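Local coordinates for penicillin-binding protein A (Mycobacterium tuberculosis, PDB 3UN7), which probably cross-links cell-wall peptidoglycan as a penicillin-binding D,D-transpeptidase and is probably required for regulating cell length, at residues Q25-G29 with G30-A34; T69-E72 with R73-D76; P241-L245 with R246-V250; R437-T441 with G442-A446; I220-G224 with S225-L229. All coordinates share one frame; numbering follows the deposited sequence.

Interaction 1 (Q25-G29 with G30-A34); sequences QITAG and GQLLA
Residues 25-34 fold back on themselves as an antiparallel beta hairpin: a type I' turn from Ala-28 to Gln-31 reverses the chain, and a classic beta bulge sets Leu-33 and Ala-34 together against Ile-26. Ile-26 O is gripped twice, by Leu-33 N at 2.8 Å nearly in line with the carbonyl bond and by Ala-34 N at 3.3 Å on a lone pair. Nearer the turn, Ala-28 N bonds to Gln-31 O at 2.8 Å; Gly-29 and Gly-30 both take the positive phi that this turn demands. The bulge sends Leu-33 to the same side as Ile-26 and Ala-28. With CG beside its own backbone N (chi1 -54°), Leu-33 brings CD2 to 3.8 Å from Ala-28 CB, while Ile-26 CD1 rests 4.0 Å from Ala-34 CB. This apolar side meets Tyr-55 and Val-58 of helix 52-59 and Leu-71 of helix 70-74. On the other side, Leu-32 CD2 lies over a face of the Gln-25 amide, 3.4 Å from OE1, which itself accepts from Asn-104, and also touches Thr-27 CG2. Thr-27 OG1 is hydrogen-bonded to Asp-106 and accepts from a water that in turn accepts from Gly-30 N. At the turn a second water donates to both Gly-29 O, at 2.7 Å, and Gln-31 OE1, at 2.8 Å.

Interaction 2 (T69-E72 with R73-D76); sequences TALE and RAED
Leu-71 and Glu-75, one helical turn apart, lie side by side and point the same way, with Leu-71 CD2 4.2 Å from Glu-75 CG. Both set CG beside their own backbone N, and Glu-75 then bends at its second torsion (chi2 -67°), keeping CG against the leucine side chain. Ala-74 CB completes the row, 4.3 Å from Leu-71 CD2. The backbone beneath is one short turn of alpha helix: Ala-74 N reaches Ala-70 O at 2.9 Å, and Glu-75 N reaches Leu-71 O at 2.8 Å just as Glu-75 leaves helical geometry. Arg-73 stretches outward, extended from CG to NE, so its guanidinium ends well clear of this row. Glu-72 and Asp-76 hold their carboxylates 6.0 Å apart, Glu-72 OE1 to Asp-76 OD1. The likeness of charge is probably offset by Arg-23, which makes salt bridges to both, and Glu-72 OE2 has a further one from Arg-47. Within the fold, Leu-71 lies on Thr-107 of strand 104-107, Glu-75 on Val-105 of that strand and Leu-342 of strand 339-343, and both meet Val-339, so the helix packs against the mixed sheet, while the loop residue Pro-286 meets Leu-71, Ala-74 and Glu-75.

Interaction 3 (P241-L245 with R246-V250); sequences PTVSL and REAFV
Ser-244 places OG between its backbone N and carbonyl carbon (chi1 71°), which turns the hydroxyl forward to the start of the helix, where it accepts from Glu-247 N at 2.9 Å. Glu-247 runs the other way: CG lies anti to the backbone N (chi1 -166°) and the chain stays extended, so that the Glu-247 side chain crosses that of Val-243 at about a right angle and ends with its carboxylate beside the valine. There Glu-247 OE1 comes to 3.1 Å from Val-243 CG1, and Glu-247 CB sits 3.3 Å from Ser-244 OG. The serine is thus the N-cap of helix 245-251, at the corner where strand 242-244 meets it with axes 87° apart. Its carbonyl also serves the helix, since Ala-248 N bonds to Ser-244 O at 2.9 Å almost straight on. Behind the cap, Val-243 CG2 touches Ala-248 CB at 4.1 Å, bringing the end of the strand against the first turn. The next bond along the helix joins Phe-249 N to Leu-245 O at 2.9 Å. Leu-245 and Phe-249 both lie on Thr-200 of helix 196-205, while Ala-248 and Phe-249 meet Phe-257 of helix 254-264. The Phe-249 side chain is about 9 Å from that of Ser-193, the probable acyl-ester nucleophile of the transpeptidase domain.

Interaction 4 (R437-T441 with G442-A446); sequences RLSAT and GGALA
The peptide groups joining Thr-441 to Gly-442 and Gly-442 to Gly-443 are the flat units here, and each offers its N-H to a hydroxyl. Ser-439 OG takes Gly-442 N at 2.8 Å through a bent bond, 135° at the hydrogen, whereas Thr-441 OG1 stands over a face of that first peptide and accepts from the next one, Gly-443 N, at 3.3 Å and a straighter 155°. Thr-441 puts OG1 between its backbone N and carbonyl carbon (chi1 59°), which curls it forward over the following residues and forms an ST turn. This is the loop between strand 425-431 and helix 446-458 of the transpeptidase domain, by its topology the beta5-alpha11 loop. Gly-442 takes a positive phi, at backbone angles that suit glycine. Ala-444 CB closes over the serine, 3.5 Å from both Ser-439 CB and Ser-439 OG. Thr-441 OG1 is also hydrogen-bonded to Thr-396 OG1 in the KTG motif of strand 393-399, and the Thr-441 side chain touches Ser-252 of the SxN motif and is about 6 Å from that of Ser-193, the probable nucleophile. Ser-439 O meets the hydroxyl of Tyr-232, and Asp-436 OD2 accepts from both Leu-438 N and Ser-439 N.

Interaction 5 (I220-G224 with S225-L229); sequences IPLPG and STAQL
Strands 219-221 and 228-230 form a small antiparallel hairpin at the surface of the transpeptidase domain, its loop opening with a type II turn from Leu-222 to Ser-225. Ile-220 and Leu-229 are a hydrogen-bonded pair, Ile-220 N to Leu-229 O at 2.9 Å and Leu-229 N to Ile-220 O at 3.0 Å; a third bond, Leu-222 N to Ala-227 O at 3.0 Å, closes the loop. Inside the turn the Ser-225 N to Leu-222 O bond is weak, and Gly-224 takes the positive phi. Ser-225 OG accepts from Ala-227 N at 3.1 Å, an ST turn just before the second strand. Leu-222 turns inward with CG beside its backbone N (chi1 -73°), so its forked end meets that of Leu-229 at a slant: CD2 to CD2 is 3.7 Å, and Leu-222 CD1 also lies 4.0 Å from Ala-227 CB. Beside them Ile-220 CG2 comes to 4.1 Å from Leu-229 CB. Pro-221 and Gln-228 pair on the other face, away from these aliphatic groups. Leu-222 and Leu-229 press on Met-305 of helix 300-306, while Ile-220 and Leu-229 both pack on Val-258 of helix 254-264.

From the N terminus, interaction 1 closes a hairpin and interaction 2 a helical turn, both within the dimerisation domain; they touch, Ile-26 CD1 lying on Leu-71 and Glu-72, so the helix packs on the hairpin. In the transpeptidase domain the chain next reaches interaction 5, the surface hairpin, then interaction 3, the strand-to-helix corner, and finally interaction 4, the loop before the last helix. All five are local and in series; none nests or crosses. Helix 254-264 contacts interactions 3 and 5; interactions 3 and 4 come within about 6 Å between nearest atoms, each with a side chain within about 9 Å of that of Ser-193. Interactions 1 and 5 are about 53 Å apart between centres.

Interaction 1 (Q25-G29 with G30-A34)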
loop_
_atom_site.group_PDB
_atom_site.type_symbol
_atom_site.label_atom_id
_atom_site.label_comp_id
_atom_site.label_asym_id
_atom_site.label_seq_id
_atom_site.Cartn_x
_atom_site.Cartn_y
_atom_site.Cartn_z
ATOM N N GLN A 25 19.095 8.350 -15.070
ATOM C CA GLN A 25 17.970 7.428 -15.258
ATOM C C GLN A 25 17.375 6.948 -13.941
ATOM O O GLN A 25 18.085 6.808 -12.937
ATOM C CB GLN A 25 18.437 6.171 -16.015
ATOM C CG GLN A 25 19.196 6.437 -17.301
ATOM C CD GLN A 25 19.866 5.196 -17.858
ATOM O OE1 GLN A 25 20.189 4.255 -17.123
ATOM N NE2 GLN A 25 20.082 5.188 -19.160
ATOM N N ILE A 26 16.076 6.666 -13.961
ATOM C CA ILE A 26 15.420 5.934 -12.862
ATOM C C ILE A 26 15.158 4.537 -13.391
ATOM O O ILE A 26 14.561 4.396 -14.451
ATOM C CB ILE A 26 14.099 6.602 -12.445
ATOM C CG1 ILE A 26 14.357 8.051 -11.995
ATOM C CG2 ILE A 26 13.382 5.765 -11.356
ATOM C CD1 ILE A 26 13.078 8.859 -11.676
ATOM N N THR A 27 15.620 3.503 -12.677
ATOM C CA THR A 27 15.536 2.159 -13.229
ATOM C C THR A 27 14.780 1.204 -12.296
ATOM O O THR A 27 14.616 1.479 -11.090
ATOM C CB THR A 27 16.942 1.589 -13.531
ATOM O OG1 THR A 27 17.613 1.344 -12.295
ATOM C CG2 THR A 27 17.770 2.569 -14.358
ATOM N N ALA A 28 14.314 0.094 -12.867
ATOM C CA ALA A 28 13.715 -1.023 -12.110
ATOM C C ALA A 28 14.002 -2.330 -12.841
ATOM O O ALA A 28 13.802 -2.431 -14.057
ATOM C CB ALA A 28 12.213 -0.830 -11.947
ATOM N N GLY A 29 14.507 -3.313 -12.115
ATOM C CA GLY A 29 14.873 -4.606 -12.703
ATOM C C GLY A 29 15.736 -4.499 -13.956
ATOM O O GLY A 29 15.623 -5.327 -14.847
ATOM N N GLY A 30 16.591 -3.481 -14.030
ATOM C CA GLY A 30 17.428 -3.251 -15.223
ATOM C C GLY A 30 16.711 -2.572 -16.386
ATOM O O GLY A 30 17.239 -2.502 -17.505
ATOM N N GLN A 31 15.491 -2.102 -16.140
ATOM C CA GLN A 31 14.695 -1.452 -17.179
ATOM C C GLN A 31 14.530 0.016 -16.856
ATOM O O GLN A 31 14.456 0.386 -15.687
ATOM C CB GLN A 31 13.330 -2.128 -17.297
ATOM C CG GLN A 31 13.475 -3.634 -17.544
ATOM C CD GLN A 31 12.185 -4.315 -17.913
ATOM O OE1 GLN A 31 11.767 -5.259 -17.245
ATOM N NE2 GLN A 31 11.557 -3.863 -19.000
ATOM N N LEU A 32 14.458 0.842 -17.895
ATOM C CA LEU A 32 14.360 2.276 -17.707
ATOM C C LEU A 32 12.928 2.667 -17.399
ATOM O O LEU A 32 11.994 2.242 -18.092
ATOM C CB LEU A 32 14.891 3.032 -18.929
ATOM C CG LEU A 32 16.314 2.633 -19.333
ATOM C CD1 LEU A 32 16.784 3.374 -20.609
ATOM C CD2 LEU A 32 17.263 2.872 -18.171
ATOM N N LEU A 33 12.762 3.453 -16.338
ATOM C CA LEU A 33 11.468 4.014 -16.003
ATOM C C LEU A 33 11.416 5.461 -16.438
ATOM O O LEU A 33 10.354 5.951 -16.783
ATOM C CB LEU A 33 11.221 3.947 -14.489
ATOM C CG LEU A 33 11.349 2.596 -13.763
ATOM C CD1 LEU A 33 10.704 2.717 -12.380
ATOM C CD2 LEU A 33 10.722 1.443 -14.565
ATOM N N ALA A 34 12.560 6.150 -16.361
ATOM C CA ALA A 34 12.661 7.546 -16.767
ATOM C C ALA A 34 14.062 7.809 -17.299
ATOM O O ALA A 34 15.047 7.327 -16.728
ATOM C CB ALA A 34 12.309 8.521 -15.595
HETATM O O HOH W 1 17.496 -1.377 -12.091
HETATM O O HOH W 2 13.398 -6.683 -15.444
#

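Interaction 2 (T69-E72 with R73-D76)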
loop_
_atom_site.group_PDB
_atom_site.type_symbol
_atom_site.label_atom_id
_atom_site.label_comp_id
_atom_site.label_asym_id
_atom_site.label_seq_id
_atom_site.Cartn_x
_atom_site.Cartn_y
_atom_site.Cartn_z
ATOM N N THR A 69 8.096 15.795 -9.271
ATOM C CA THR A 69 7.400 15.084 -8.177
ATOM C C THR A 69 8.027 13.718 -7.978
ATOM O O THR A 69 8.907 13.328 -8.757
ATOM C CB THR A 69 5.906 14.831 -8.482
ATOM O OG1 THR A 69 5.789 14.142 -9.739
ATOM C CG2 THR A 69 5.126 16.139 -8.527
ATOM N N ALA A 70 7.548 12.999 -6.953
ATOM C CA ALA A 70 7.993 11.652 -6.585
ATOM C C ALA A 70 9.530 11.510 -6.642
ATOM O O ALA A 70 10.230 12.375 -6.113
ATOM C CB ALA A 70 7.278 10.585 -7.434
ATOM N N LEU A 71 10.054 10.460 -7.281
ATOM C CA LEU A 71 11.524 10.250 -7.284
ATOM C C LEU A 71 12.309 11.255 -8.119
ATOM O O LEU A 71 13.474 11.507 -7.829
ATOM C CB LEU A 71 11.899 8.837 -7.718
ATOM C CG LEU A 71 11.641 7.694 -6.746
ATOM C CD1 LEU A 71 12.144 6.390 -7.382
ATOM C CD2 LEU A 71 12.314 7.952 -5.379
ATOM N N GLU A 72 11.684 11.826 -9.157
ATOM C CA GLU A 72 12.343 12.925 -9.883
ATOM C C GLU A 72 12.680 14.044 -8.888
ATOM O O GLU A 72 13.756 14.665 -8.952
ATOM C CB GLU A 72 11.475 13.476 -11.029
ATOM C CG GLU A 72 11.157 12.492 -12.171
ATOM C CD GLU A 72 12.281 12.331 -13.200
ATOM O OE1 GLU A 72 13.477 12.476 -12.850
ATOM O OE2 GLU A 72 11.959 12.054 -14.378
ATOM N N ARG A 73 11.765 14.297 -7.958
ATOM C CA ARG A 73 11.981 15.355 -6.970
ATOM C C ARG A 73 12.936 14.887 -5.869
ATOM O O ARG A 73 13.907 15.584 -5.537
ATOM C CB ARG A 73 10.653 15.831 -6.369
ATOM C CG ARG A 73 10.797 17.087 -5.490
ATOM C CD ARG A 73 9.437 17.719 -5.169
ATOM N NE ARG A 73 9.556 19.035 -4.516
ATOM C CZ ARG A 73 9.775 20.190 -5.152
ATOM N NH1 ARG A 73 9.931 20.235 -6.479
ATOM N NH2 ARG A 73 9.858 21.321 -4.458
ATOM N N ALA A 74 12.651 13.710 -5.307
ATOM C CA ALA A 74 13.399 13.174 -4.165
ATOM C C ALA A 74 14.862 12.905 -4.517
ATOM O O ALA A 74 15.760 13.123 -3.694
ATOM C CB ALA A 74 12.724 11.891 -3.641
ATOM N N GLU A 75 15.102 12.458 -5.749
ATOM C CA GLU A 75 16.466 12.129 -6.165
ATOM C C GLU A 75 17.013 13.157 -7.143
ATOM O O GLU A 75 17.988 12.904 -7.838
ATOM C CB GLU A 75 16.536 10.704 -6.756
ATOM C CG GLU A 75 16.114 9.601 -5.805
ATOM C CD GLU A 75 17.056 9.409 -4.608
ATOM O OE1 GLU A 75 16.653 8.696 -3.681
ATOM O OE2 GLU A 75 18.179 9.954 -4.580
ATOM N N ASP A 76 16.421 14.351 -7.144
ATOM C CA ASP A 76 16.871 15.425 -8.030
ATOM C C ASP A 76 18.395 15.687 -8.066
ATOM O O ASP A 76 18.960 15.771 -9.161
ATOM C CB ASP A 76 16.106 16.717 -7.750
ATOM C CG ASP A 76 16.030 17.627 -8.969
ATOM O OD1 ASP A 76 16.147 17.142 -10.112
ATOM O OD2 ASP A 76 15.859 18.844 -8.773
#

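Interaction 3 (P241-L245 with R246-V250)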
loop_
_atom_site.group_PDB
_atom_site.type_symbol
_atom_site.label_atom_id
_atom_site.label_comp_id
_atom_site.label_asym_id
_atom_site.label_seq_id
_atom_site.Cartn_x
_atom_site.Cartn_y
_atom_site.Cartn_z
ATOM N N PRO A 241 -25.151 -20.269 19.477
ATOM C CA PRO A 241 -25.157 -18.980 20.200
ATOM C C PRO A 241 -23.828 -18.215 20.113
ATOM O O PRO A 241 -23.827 -16.988 20.007
ATOM C CB PRO A 241 -25.437 -19.391 21.651
ATOM C CG PRO A 241 -26.175 -20.702 21.537
ATOM C CD PRO A 241 -25.582 -21.389 20.336
ATOM N N THR A 242 -22.711 -18.940 20.162
ATOM C CA THR A 242 -21.378 -18.326 20.121
ATOM C C THR A 242 -20.483 -19.022 19.099
ATOM O O THR A 242 -20.830 -20.093 18.604
ATOM C CB THR A 242 -20.708 -18.368 21.506
ATOM O OG1 THR A 242 -20.538 -19.730 21.907
ATOM C CG2 THR A 242 -21.566 -17.631 22.556
ATOM N N VAL A 243 -19.345 -18.401 18.769
ATOM C CA VAL A 243 -18.316 -19.040 17.941
ATOM C C VAL A 243 -16.941 -18.721 18.520
ATOM O O VAL A 243 -16.781 -17.735 19.240
ATOM C CB VAL A 243 -18.344 -18.581 16.451
ATOM C CG1 VAL A 243 -19.575 -19.155 15.705
ATOM C CG2 VAL A 243 -18.274 -17.070 16.343
ATOM N N SER A 244 -15.962 -19.561 18.201
ATOM C CA SER A 244 -14.588 -19.323 18.615
ATOM C C SER A 244 -14.048 -18.066 17.935
ATOM O O SER A 244 -14.474 -17.719 16.833
ATOM C CB SER A 244 -13.712 -20.523 18.257
ATOM O OG SER A 244 -13.514 -20.606 16.849
ATOM N N LEU A 245 -13.112 -17.393 18.600
ATOM C CA LEU A 245 -12.374 -16.286 18.001
ATOM C C LEU A 245 -11.828 -16.694 16.625
ATOM O O LEU A 245 -11.974 -15.942 15.673
ATOM C CB LEU A 245 -11.242 -15.826 18.940
ATOM C CG LEU A 245 -10.447 -14.537 18.673
ATOM C CD1 LEU A 245 -9.867 -13.993 19.981
ATOM C CD2 LEU A 245 -9.345 -14.791 17.684
ATOM N N ARG A 246 -11.229 -17.877 16.510
ATOM C CA ARG A 246 -10.723 -18.336 15.204
ATOM C C ARG A 246 -11.828 -18.356 14.150
ATOM O O ARG A 246 -11.639 -17.873 13.028
ATOM C CB ARG A 246 -10.036 -19.713 15.289
ATOM C CG ARG A 246 -9.621 -20.288 13.917
ATOM C CD ARG A 246 -10.428 -21.546 13.507
ATOM N NE ARG A 246 -10.469 -21.796 12.056
ATOM C CZ ARG A 246 -9.397 -21.883 11.263
ATOM N NH1 ARG A 246 -8.168 -21.728 11.750
ATOM N NH2 ARG A 246 -9.553 -22.115 9.963
ATOM N N GLU A 247 -12.970 -18.938 14.504
ATOM C CA GLU A 247 -14.083 -19.016 13.577
ATOM C C GLU A 247 -14.554 -17.616 13.157
ATOM O O GLU A 247 -14.737 -17.363 11.968
ATOM C CB GLU A 247 -15.226 -19.841 14.168
ATOM C CG GLU A 247 -16.278 -20.238 13.147
ATOM C CD GLU A 247 -17.228 -21.315 13.651
ATOM O OE1 GLU A 247 -17.582 -21.304 14.853
ATOM O OE2 GLU A 247 -17.623 -22.172 12.836
ATOM N N ALA A 248 -14.723 -16.716 14.127
ATOM C CA ALA A 248 -15.135 -15.335 13.846
ATOM C C ALA A 248 -14.149 -14.635 12.908
ATOM O O ALA A 248 -14.555 -13.885 12.012
ATOM C CB ALA A 248 -15.281 -14.536 15.137
ATOM N N PHE A 249 -12.858 -14.878 13.113
ATOM C CA PHE A 249 -11.847 -14.263 12.251
ATOM C C PHE A 249 -11.971 -14.753 10.812
ATOM O O PHE A 249 -12.034 -13.949 9.885
ATOM C CB PHE A 249 -10.428 -14.526 12.777
ATOM C CG PHE A 249 -9.358 -13.782 12.030
ATOM C CD1 PHE A 249 -8.908 -12.552 12.491
ATOM C CD2 PHE A 249 -8.805 -14.307 10.856
ATOM C CE1 PHE A 249 -7.917 -11.863 11.811
ATOM C CE2 PHE A 249 -7.817 -13.611 10.155
ATOM C CZ PHE A 249 -7.376 -12.391 10.639
ATOM N N VAL A 250 -12.000 -16.070 10.614
ATOM C CA VAL A 250 -12.023 -16.584 9.249
ATOM C C VAL A 250 -13.329 -16.229 8.539
ATOM O O VAL A 250 -13.326 -15.916 7.349
ATOM C CB VAL A 250 -11.636 -18.098 9.132
ATOM C CG1 VAL A 250 -10.377 -18.384 9.938
ATOM C CG2 VAL A 250 -12.751 -18.986 9.569
#

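Interaction 4 (R437-T441 with G442-A446)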
loop_
_atom_site.group_PDB
_atom_site.type_symbol
_atom_site.label_atom_id
_atom_site.label_comp_id
_atom_site.label_asym_id
_atom_site.label_seq_id
_atom_site.Cartn_x
_atom_site.Cartn_y
_atom_site.Cartn_z
ATOM N N ARG A 437 -21.876 -7.418 -2.832
ATOM C CA ARG A 437 -23.043 -7.671 -1.964
ATOM C C ARG A 437 -23.393 -9.165 -1.806
ATOM O O ARG A 437 -24.339 -9.520 -1.089
ATOM C CB ARG A 437 -24.268 -6.870 -2.430
ATOM C CG ARG A 437 -24.259 -5.374 -2.074
ATOM C CD ARG A 437 -25.225 -4.630 -2.999
ATOM N NE ARG A 437 -25.690 -3.335 -2.487
ATOM C CZ ARG A 437 -26.555 -3.169 -1.482
ATOM N NH1 ARG A 437 -26.918 -1.943 -1.118
ATOM N NH2 ARG A 437 -27.053 -4.212 -0.825
ATOM N N LEU A 438 -22.633 -10.035 -2.472
ATOM C CA LEU A 438 -22.931 -11.474 -2.488
ATOM C C LEU A 438 -21.844 -12.354 -1.866
ATOM O O LEU A 438 -22.152 -13.374 -1.247
ATOM C CB LEU A 438 -23.228 -11.962 -3.912
ATOM C CG LEU A 438 -24.590 -11.691 -4.581
ATOM C CD1 LEU A 438 -25.747 -11.696 -3.596
ATOM C CD2 LEU A 438 -24.549 -10.385 -5.347
ATOM N N SER A 439 -20.581 -11.968 -2.035
ATOM C CA SER A 439 -19.457 -12.802 -1.602
ATOM C C SER A 439 -19.402 -12.924 -0.081
ATOM O O SER A 439 -20.056 -12.159 0.622
ATOM C CB SER A 439 -18.137 -12.247 -2.145
ATOM O OG SER A 439 -17.687 -11.135 -1.387
ATOM N N ALA A 440 -18.610 -13.873 0.423
ATOM C CA ALA A 440 -18.481 -14.098 1.877
ATOM C C ALA A 440 -18.140 -12.855 2.716
ATOM O O ALA A 440 -18.714 -12.664 3.789
ATOM C CB ALA A 440 -17.493 -15.228 2.162
ATOM N N THR A 441 -17.225 -12.007 2.238
ATOM C CA THR A 441 -16.884 -10.769 2.967
ATOM C C THR A 441 -17.375 -9.498 2.286
ATOM O O THR A 441 -17.514 -8.444 2.935
ATOM C CB THR A 441 -15.369 -10.596 3.184
ATOM O OG1 THR A 441 -14.704 -10.578 1.913
ATOM C CG2 THR A 441 -14.807 -11.714 4.071
ATOM N N GLY A 442 -17.620 -9.593 0.984
ATOM C CA GLY A 442 -18.006 -8.432 0.206
ATOM C C GLY A 442 -16.814 -7.680 -0.358
ATOM O O GLY A 442 -16.979 -6.601 -0.935
ATOM N N GLY A 443 -15.618 -8.242 -0.195
ATOM C CA GLY A 443 -14.398 -7.623 -0.704
ATOM C C GLY A 443 -13.766 -8.434 -1.810
ATOM O O GLY A 443 -12.612 -8.217 -2.167
ATOM N N ALA A 444 -14.544 -9.345 -2.380
ATOM C CA ALA A 444 -14.037 -10.352 -3.316
ATOM C C ALA A 444 -13.319 -9.839 -4.558
ATOM O O ALA A 444 -12.400 -10.491 -5.025
ATOM C CB ALA A 444 -15.145 -11.319 -3.713
ATOM N N LEU A 445 -13.754 -8.707 -5.111
ATOM C CA LEU A 445 -13.117 -8.123 -6.302
ATOM C C LEU A 445 -11.631 -7.806 -6.089
ATOM O O LEU A 445 -10.836 -7.875 -7.027
ATOM C CB LEU A 445 -13.844 -6.836 -6.707
ATOM C CG LEU A 445 -14.208 -6.606 -8.174
ATOM C CD1 LEU A 445 -14.795 -7.858 -8.814
ATOM C CD2 LEU A 445 -15.177 -5.437 -8.302
ATOM N N ALA A 446 -11.277 -7.452 -4.854
ATOM C CA ALA A 446 -9.901 -7.115 -4.483
ATOM C C ALA A 446 -9.004 -8.347 -4.440
ATOM O O ALA A 446 -7.812 -8.252 -4.720
ATOM C CB ALA A 446 -9.880 -6.380 -3.146
#

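Interaction 5 (I220-G224 with S225-L229)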
loop_
_atom_site.group_PDB
_atom_site.type_symbol
_atom_site.label_atom_id
_atom_site.label_comp_id
_atom_site.label_asym_id
_atom_site.label_seq_id
_atom_site.Cartn_x
_atom_site.Cartn_y
_atom_site.Cartn_z
ATOM N N ILE A 220 -25.551 -6.242 17.098
ATOM C CA ILE A 220 -25.019 -5.923 18.417
ATOM C C ILE A 220 -25.227 -4.424 18.677
ATOM O O ILE A 220 -24.821 -3.591 17.853
ATOM C CB ILE A 220 -23.512 -6.333 18.533
ATOM C CG1 ILE A 220 -23.015 -6.267 19.981
ATOM C CG2 ILE A 220 -22.607 -5.497 17.606
ATOM C CD1 ILE A 220 -21.617 -6.881 20.166
ATOM N N PRO A 221 -25.884 -4.069 19.806
ATOM C CA PRO A 221 -26.030 -2.649 20.112
ATOM C C PRO A 221 -24.670 -2.042 20.437
ATOM O O PRO A 221 -23.812 -2.720 21.007
ATOM C CB PRO A 221 -26.934 -2.638 21.356
ATOM C CG PRO A 221 -26.762 -3.978 21.977
ATOM C CD PRO A 221 -26.507 -4.925 20.835
ATOM N N LEU A 222 -24.457 -0.792 20.045
ATOM C CA LEU A 222 -23.256 -0.079 20.460
ATOM C C LEU A 222 -23.542 0.621 21.783
ATOM O O LEU A 222 -24.572 1.284 21.903
ATOM C CB LEU A 222 -22.824 0.930 19.394
ATOM C CG LEU A 222 -22.210 0.371 18.116
ATOM C CD1 LEU A 222 -21.974 1.500 17.117
ATOM C CD2 LEU A 222 -20.905 -0.359 18.426
ATOM N N PRO A 223 -22.632 0.484 22.773
ATOM C CA PRO A 223 -22.918 1.005 24.122
ATOM C C PRO A 223 -22.998 2.520 24.129
ATOM O O PRO A 223 -22.251 3.178 23.415
ATOM C CB PRO A 223 -21.718 0.551 24.964
ATOM C CG PRO A 223 -20.867 -0.304 24.070
ATOM C CD PRO A 223 -21.284 -0.101 22.664
ATOM N N GLY A 224 -23.913 3.062 24.923
ATOM C CA GLY A 224 -24.057 4.509 25.046
ATOM C C GLY A 224 -24.443 5.212 23.757
ATOM O O GLY A 224 -24.118 6.385 23.579
ATOM N N SER A 225 -25.108 4.489 22.850
ATOM C CA SER A 225 -25.721 5.091 21.656
ATOM C C SER A 225 -26.879 4.243 21.110
ATOM O O SER A 225 -27.064 3.088 21.509
ATOM C CB SER A 225 -24.676 5.404 20.564
ATOM O OG SER A 225 -24.705 4.474 19.500
ATOM N N THR A 226 -27.667 4.843 20.221
ATOM C CA THR A 226 -28.821 4.189 19.603
ATOM C C THR A 226 -28.401 3.311 18.414
ATOM O O THR A 226 -29.155 2.448 17.973
ATOM C CB THR A 226 -29.855 5.248 19.157
ATOM O OG1 THR A 226 -30.123 6.130 20.253
ATOM C CG2 THR A 226 -31.172 4.605 18.727
ATOM N N ALA A 227 -27.189 3.536 17.915
ATOM C CA ALA A 227 -26.646 2.794 16.779
ATOM C C ALA A 227 -26.395 1.317 17.089
ATOM O O ALA A 227 -26.048 0.943 18.218
ATOM C CB ALA A 227 -25.363 3.449 16.290
ATOM N N GLN A 228 -26.588 0.480 16.080
ATOM C CA GLN A 228 -26.164 -0.905 16.174
ATOM C C GLN A 228 -25.329 -1.313 14.967
ATOM O O GLN A 228 -25.463 -0.753 13.871
ATOM C CB GLN A 228 -27.347 -1.845 16.376
ATOM C CG GLN A 228 -28.468 -1.722 15.359
ATOM C CD GLN A 228 -29.624 -2.646 15.683
ATOM O OE1 GLN A 228 -29.878 -2.959 16.852
ATOM N NE2 GLN A 228 -30.337 -3.091 14.648
ATOM N N LEU A 229 -24.449 -2.278 15.185
ATOM C CA LEU A 229 -23.650 -2.804 14.112
ATOM C C LEU A 229 -24.166 -4.192 13.794
ATOM O O LEU A 229 -24.597 -4.923 14.690
ATOM C CB LEU A 229 -22.171 -2.810 14.497
ATOM C CG LEU A 229 -21.293 -1.620 14.063
ATOM C CD1 LEU A 229 -22.063 -0.301 13.873
ATOM C CD2 LEU A 229 -20.118 -1.417 15.019
#